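Local coordinates for replication protein (Sphinx1.76-related DNA, PDB 6H24) that probably takes part in initiating replication of a plasmid, this piece being its N-terminal winged-helix (WH1) domain, seen here as a dimer, at the interface of chains A and B. Coordinates in Å, arbitrary orientation; residue numbers count along the deposited sequence, not the author numbering. Chains: chain A/B, Replication protein.

Contact 1: the interface of chains A and B. Residues chain A 100-103; chain B 89-92.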
# COMPACT_ATOMS: atom_id res chain seq x y z
N ILE A 100 -2.29 -4.44 6.63
CA ILE A 100 -2.10 -4.83 8.03
C ILE A 100 -3.15 -5.87 8.38
O ILE A 100 -4.17 -6.01 7.71
CB ILE A 100 -2.19 -3.62 8.98
CG1 ILE A 100 -3.55 -2.93 8.84
CG2 ILE A 100 -1.04 -2.65 8.72
CD1 ILE A 100 -3.80 -1.83 9.84
N GLY A 101 -2.90 -6.58 9.47
CA GLY A 101 -3.85 -7.56 9.95
C GLY A 101 -3.59 -7.89 11.40
O GLY A 101 -2.48 -7.74 11.89
N TYR A 102 -4.64 -8.34 12.07
CA TYR A 102 -4.49 -8.76 13.45
C TYR A 102 -5.33 -10.00 13.73
O TYR A 102 -6.43 -10.16 13.19
CB TYR A 102 -4.88 -7.64 14.43
CG TYR A 102 -6.32 -7.22 14.32
CD1 TYR A 102 -7.31 -7.92 15.00
CD2 TYR A 102 -6.69 -6.11 13.57
CE1 TYR A 102 -8.64 -7.53 14.90
CE2 TYR A 102 -8.01 -5.72 13.48
CZ TYR A 102 -8.98 -6.43 14.15
OH TYR A 102 -10.30 -6.04 14.06
N MET A 103 -4.79 -10.85 14.61
CA MET A 103 -5.46 -12.06 15.08
C MET A 103 -5.57 -12.00 16.60
O MET A 103 -4.59 -12.26 17.31
CB MET A 103 -4.68 -13.30 14.65
CG MET A 103 -4.56 -13.47 13.16
SD MET A 103 -3.56 -14.90 12.74
CE MET A 103 -4.59 -16.21 13.39
N ARG B 89 -9.20 -16.59 13.21
CA ARG B 89 -9.51 -15.65 12.14
C ARG B 89 -8.64 -14.41 12.22
O ARG B 89 -8.37 -13.90 13.31
CB ARG B 89 -10.99 -15.26 12.23
CG ARG B 89 -11.50 -14.40 11.09
CD ARG B 89 -13.02 -14.34 11.12
NE ARG B 89 -13.53 -13.68 12.32
CZ ARG B 89 -14.82 -13.66 12.67
NH1 ARG B 89 -15.73 -14.27 11.93
NH2 ARG B 89 -15.19 -13.04 13.78
N ILE B 90 -8.20 -13.92 11.06
CA ILE B 90 -7.42 -12.70 10.97
C ILE B 90 -8.27 -11.63 10.30
O ILE B 90 -8.96 -11.90 9.31
CB ILE B 90 -6.08 -12.91 10.22
CG1 ILE B 90 -5.27 -11.61 10.25
CG2 ILE B 90 -6.31 -13.38 8.79
CD1 ILE B 90 -3.80 -11.78 9.91
N ASN B 91 -8.19 -10.41 10.84
CA ASN B 91 -8.87 -9.23 10.30
C ASN B 91 -7.84 -8.39 9.55
O ASN B 91 -6.92 -7.84 10.17
CB ASN B 91 -9.52 -8.41 11.41
CG ASN B 91 -10.81 -9.02 11.91
OD1 ASN B 91 -11.81 -9.04 11.19
ND2 ASN B 91 -10.80 -9.52 13.13
N ILE B 92 -7.99 -8.31 8.23
CA ILE B 92 -7.02 -7.65 7.36
C ILE B 92 -7.61 -6.33 6.87
O ILE B 92 -8.78 -6.27 6.47
CB ILE B 92 -6.66 -8.56 6.17
CG1 ILE B 92 -5.95 -9.81 6.70
CG2 ILE B 92 -5.77 -7.82 5.17
CD1 ILE B 92 -5.77 -10.89 5.67
O HOH W 1 -8.88 -11.34 14.90
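A:Tyr102 lays one face of its phenol ring over the side chain of B:Asn91, where the strands 99-103 of chain A and 88-95 of chain B run antiparallel across the dimer. CB of B:Asn91 sits 3.4 Å above the ring plane of A:Tyr102, displaced toward the rim on the hydroxyl side, a CH-pi contact. The carboxamide does not lie flat on the ring, its plane being turned 39° away, and its ND2 comes near CE1. With CG of A:Tyr102 set between its own N and carbonyl carbon (chi1 62°), the ring leans across the strand pair toward this neighbour.

Beneath the side chains the same two residues are paired through their backbones: B:Asn91 N donates to A:Tyr102 O at 2.9 Å, and A:Tyr102 N to B:Asn91 O at 3.0 Å. On the opposite side of the strands A:Met103 crosses B:Ile90 at a slant; A:Met103 CG lies 3.4 Å from B:Ile90 CB, slightly tighter than usual packing. B:Ile90 carries CG1 anti to its backbone N (chi1 -176°), which brings that branch under the same methionine CG. At the strand end, water 1 joins the two main chains, 3.2 Å from A:Tyr102 O and 3.1 Å from B:Arg89 O.

Contact 2: the interface of chains A and B. Residues chain A 41-42, 98-99, 112, 114-115; chain B 41, 95, 98, 114-115.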
# COMPACT_ATOMS: atom_id res chain seq x y z
N ALA A 41 7.52 -6.87 -1.13
CA ALA A 41 6.27 -6.12 -1.21
C ALA A 41 5.04 -7.01 -1.35
O ALA A 41 3.93 -6.48 -1.49
CB ALA A 41 6.32 -5.13 -2.38
N ASN A 42 5.19 -8.33 -1.31
CA ASN A 42 4.08 -9.25 -1.47
C ASN A 42 3.73 -10.06 -0.23
O ASN A 42 2.55 -10.33 -0.02
CB ASN A 42 4.37 -10.23 -2.62
CG ASN A 42 3.80 -9.77 -3.93
OD1 ASN A 42 2.61 -9.95 -4.20
ND2 ASN A 42 4.63 -9.14 -4.75
N SER A 98 1.34 -1.52 2.91
CA SER A 98 0.19 -1.64 2.03
C SER A 98 -0.97 -2.39 2.68
O SER A 98 -2.11 -2.31 2.18
CB SER A 98 0.59 -2.37 0.75
OG SER A 98 1.15 -3.63 1.05
N GLN A 99 -0.71 -3.13 3.76
CA GLN A 99 -1.66 -4.07 4.32
C GLN A 99 -1.28 -4.32 5.77
O GLN A 99 -0.09 -4.45 6.08
CB GLN A 99 -1.66 -5.39 3.55
CG GLN A 99 -2.71 -6.42 3.96
CD GLN A 99 -2.57 -7.73 3.20
OE1 GLN A 99 -2.43 -8.81 3.79
NE2 GLN A 99 -2.58 -7.65 1.88
N ILE A 112 2.51 -5.88 5.53
CA ILE A 112 3.29 -5.92 4.30
C ILE A 112 3.85 -4.53 4.05
O ILE A 112 3.10 -3.56 4.00
CB ILE A 112 2.46 -6.38 3.09
CG1 ILE A 112 1.73 -7.69 3.37
CG2 ILE A 112 3.40 -6.54 1.89
CD1 ILE A 112 0.92 -8.21 2.18
N ALA A 114 5.28 -1.44 1.93
CA ALA A 114 5.11 -0.89 0.60
C ALA A 114 6.40 -1.03 -0.21
O ALA A 114 7.50 -1.04 0.36
CB ALA A 114 4.71 0.57 0.68
N PRO A 115 6.30 -1.12 -1.53
CA PRO A 115 7.53 -1.41 -2.31
C PRO A 115 8.60 -0.34 -2.22
O PRO A 115 9.78 -0.66 -2.33
CB PRO A 115 7.01 -1.58 -3.75
CG PRO A 115 5.63 -0.98 -3.77
CD PRO A 115 5.09 -1.10 -2.37
N ALA B 41 2.72 -6.20 -7.38
CA ALA B 41 2.72 -5.28 -6.25
C ALA B 41 3.99 -4.45 -6.16
O ALA B 41 4.15 -3.69 -5.19
CB ALA B 41 2.53 -6.07 -4.95
N ARG B 95 -4.95 -1.35 1.46
CA ARG B 95 -5.08 -0.26 0.52
C ARG B 95 -5.50 -0.80 -0.84
O ARG B 95 -5.43 -2.00 -1.10
CB ARG B 95 -3.76 0.50 0.39
CG ARG B 95 -3.33 1.22 1.66
CD ARG B 95 -4.36 2.23 2.11
NE ARG B 95 -3.91 2.96 3.28
CZ ARG B 95 -4.64 3.89 3.89
NH1 ARG B 95 -5.84 4.19 3.41
NH2 ARG B 95 -4.17 4.53 4.95
N SER B 98 -0.50 1.09 -3.15
CA SER B 98 0.53 1.38 -2.16
C SER B 98 1.30 2.66 -2.47
O SER B 98 1.97 3.20 -1.58
CB SER B 98 1.52 0.21 -2.12
OG SER B 98 2.03 -0.01 -3.41
N ALA B 114 -1.93 -2.50 -4.49
CA ALA B 114 -1.60 -3.24 -3.28
C ALA B 114 -1.66 -4.74 -3.54
O ALA B 114 -2.41 -5.19 -4.41
CB ALA B 114 -2.58 -2.88 -2.16
N PRO B 115 -0.89 -5.54 -2.79
CA PRO B 115 -0.82 -6.97 -3.12
C PRO B 115 -2.15 -7.71 -2.97
O PRO B 115 -2.36 -8.72 -3.67
CB PRO B 115 0.26 -7.51 -2.17
CG PRO B 115 0.41 -6.50 -1.12
CD PRO B 115 0.04 -5.17 -1.71
O HOH W 2 2.49 -9.19 -6.92
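The pyrrolidine ring of B:Pro115 is met by chain A from both sides of its mean plane, in this centre of the winged-helix (WH1) dimer close to the two-fold axis. Off one side, obliquely and toward CG, stands the backbone carbonyl of A:Ala41, whose O lies 3.5 Å from B:Pro115 CG. From the opposite side, also at a slant, the methyl CD1 of A:Ile112 comes to the same CG, the two side chains passing in opposite directions. The hydroxyl of A:Ser98 is close to the mean plane, beyond the CD rim, with A:Ser98 OG 3.3 Å from B:Pro115 CD. The ring of A:Pro115 meets chain B in the twin arrangement, A:Pro115 CG lying 3.4 Å from B:Ala41 O and its CD beside B:Ser98 OG.

In A:Ser98, OG stands between the backbone N and the carbonyl carbon (chi1 56°), a position that directs it at the proline rim. The CB atoms of A:Ser98 and B:Ser98 face each other across the axis at 4.0 Å. The backbone carbonyl O of A:Ser98 accepts a hydrogen bond from B:Arg95 N at 3.1 Å; it is almost straight, 176° at the hydrogen, and arrives nearly in line with the carbonyl bond.

Farther out, the side chain of A:Asn42 lies against the methyl CB of B:Ala41. Water 2 appears to link the chains there, 2.8 Å from A:Asn42 OD1 and 3.0 Å from B:Ala41 N, though the asparagine end is poorly ordered.

Contact 3: the interface of chains A and B. Residues chain A 85, 90; chain B 44, 101, 103, 110.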
# COMPACT_ATOMS: atom_id res chain seq x y z
N ARG A 85 12.38 9.36 -14.13
CA ARG A 85 11.80 8.45 -15.11
C ARG A 85 12.49 8.72 -16.44
O ARG A 85 13.26 9.68 -16.58
CB ARG A 85 10.29 8.63 -15.24
CG ARG A 85 9.54 8.23 -13.98
CD ARG A 85 9.24 6.74 -13.98
NE ARG A 85 8.47 6.34 -12.81
CZ ARG A 85 9.01 6.04 -11.63
NH1 ARG A 85 10.33 6.09 -11.45
NH2 ARG A 85 8.23 5.69 -10.62
N ILE A 90 9.26 12.27 -11.62
CA ILE A 90 7.93 11.95 -11.12
C ILE A 90 7.83 12.29 -9.65
O ILE A 90 8.79 12.10 -8.89
CB ILE A 90 7.57 10.47 -11.39
CG1 ILE A 90 6.12 10.20 -10.99
CG2 ILE A 90 8.51 9.54 -10.64
CD1 ILE A 90 5.55 8.95 -11.63
N PRO B 44 5.24 0.22 -10.95
CA PRO B 44 4.23 1.23 -11.28
C PRO B 44 3.63 1.04 -12.66
O PRO B 44 4.30 0.62 -13.61
CB PRO B 44 5.01 2.56 -11.21
CG PRO B 44 6.19 2.27 -10.37
CD PRO B 44 6.55 0.84 -10.65
N GLY B 101 1.88 8.49 -8.23
CA GLY B 101 2.83 9.45 -8.74
C GLY B 101 2.20 10.25 -9.85
O GLY B 101 1.22 9.83 -10.47
N MET B 103 3.35 13.26 -13.12
CA MET B 103 4.34 14.03 -13.89
C MET B 103 3.58 15.09 -14.68
O MET B 103 2.97 14.78 -15.71
CB MET B 103 5.17 13.14 -14.81
CG MET B 103 6.37 13.87 -15.41
SD MET B 103 7.41 12.90 -16.53
CE MET B 103 7.54 11.35 -15.65
N GLU B 110 0.74 7.58 -12.21
CA GLU B 110 1.24 6.25 -11.93
C GLU B 110 0.57 5.70 -10.69
O GLU B 110 0.28 6.44 -9.75
CB GLU B 110 2.75 6.24 -11.68
CG GLU B 110 3.62 6.19 -12.89
CD GLU B 110 5.06 5.96 -12.50
OE1 GLU B 110 5.32 5.75 -11.28
OE2 GLU B 110 5.93 5.97 -13.39
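A:Arg85 and B:Glu110 reach toward each other tip to tip and join in a two-pronged salt bridge. The guanidinium engages side-on: A:Arg85 NE donates to B:Glu110 OE2 at 2.6 Å, and A:Arg85 NH2 donates to B:Glu110 OE1 at 3.0 Å. Both carboxylate oxygens are approached from their syn sides, and the two planes are only 14° apart, so the groups lie nearly coplanar, each oxygen paired with its own nitrogen. A bend in the arginine chain (chi2 -86°) brings its end round to the glutamate, whose own chain is extended beyond CG. Such a double grip should restrain rotation of both groups and would probably favour the charged forms of both.

Apolar groups pack beside the pair. Within chain A, CG2 of A:Ile90 covers one face of the A:Arg85 guanidinium, 3.7 Å above its centre, and helps hold the group in place. The other branch of A:Ile90 approaches chain B, its CD1 4.0 Å from B:Gly101 CA, but its fit against the glutamate is doubtful. Beside the aliphatic part of the arginine, methyl CE of B:Met103 packs 3.9 Å from A:Arg85 CB.

A looser contact is that of B:Pro44, whose CG brushes A:Arg85 NH2. The site ties the strand 78-85 of one WH1 domain to the strand 108-113 of the other by charge, probably steadying the dimer.

Contact 2 lies at the middle of the interface, its C-alpha centre about 15 Å from that of contact 1 and 17 Å from that of contact 3, while contacts 1 and 3 are about 32 Å apart on either side. The two-fold axis gives every contact a twin, and contacts 1 and 3 draw on the same pairing with the chains exchanged: strand 88-95 of one copy meets strand 99-103 of the other, with residues 90, 101 and 103 recurring. Strand 88-95 serves all three contacts, and strand 108-113 serves contacts 2 and 3, consistent with a WH1 dimer that the crystal alone does not prove.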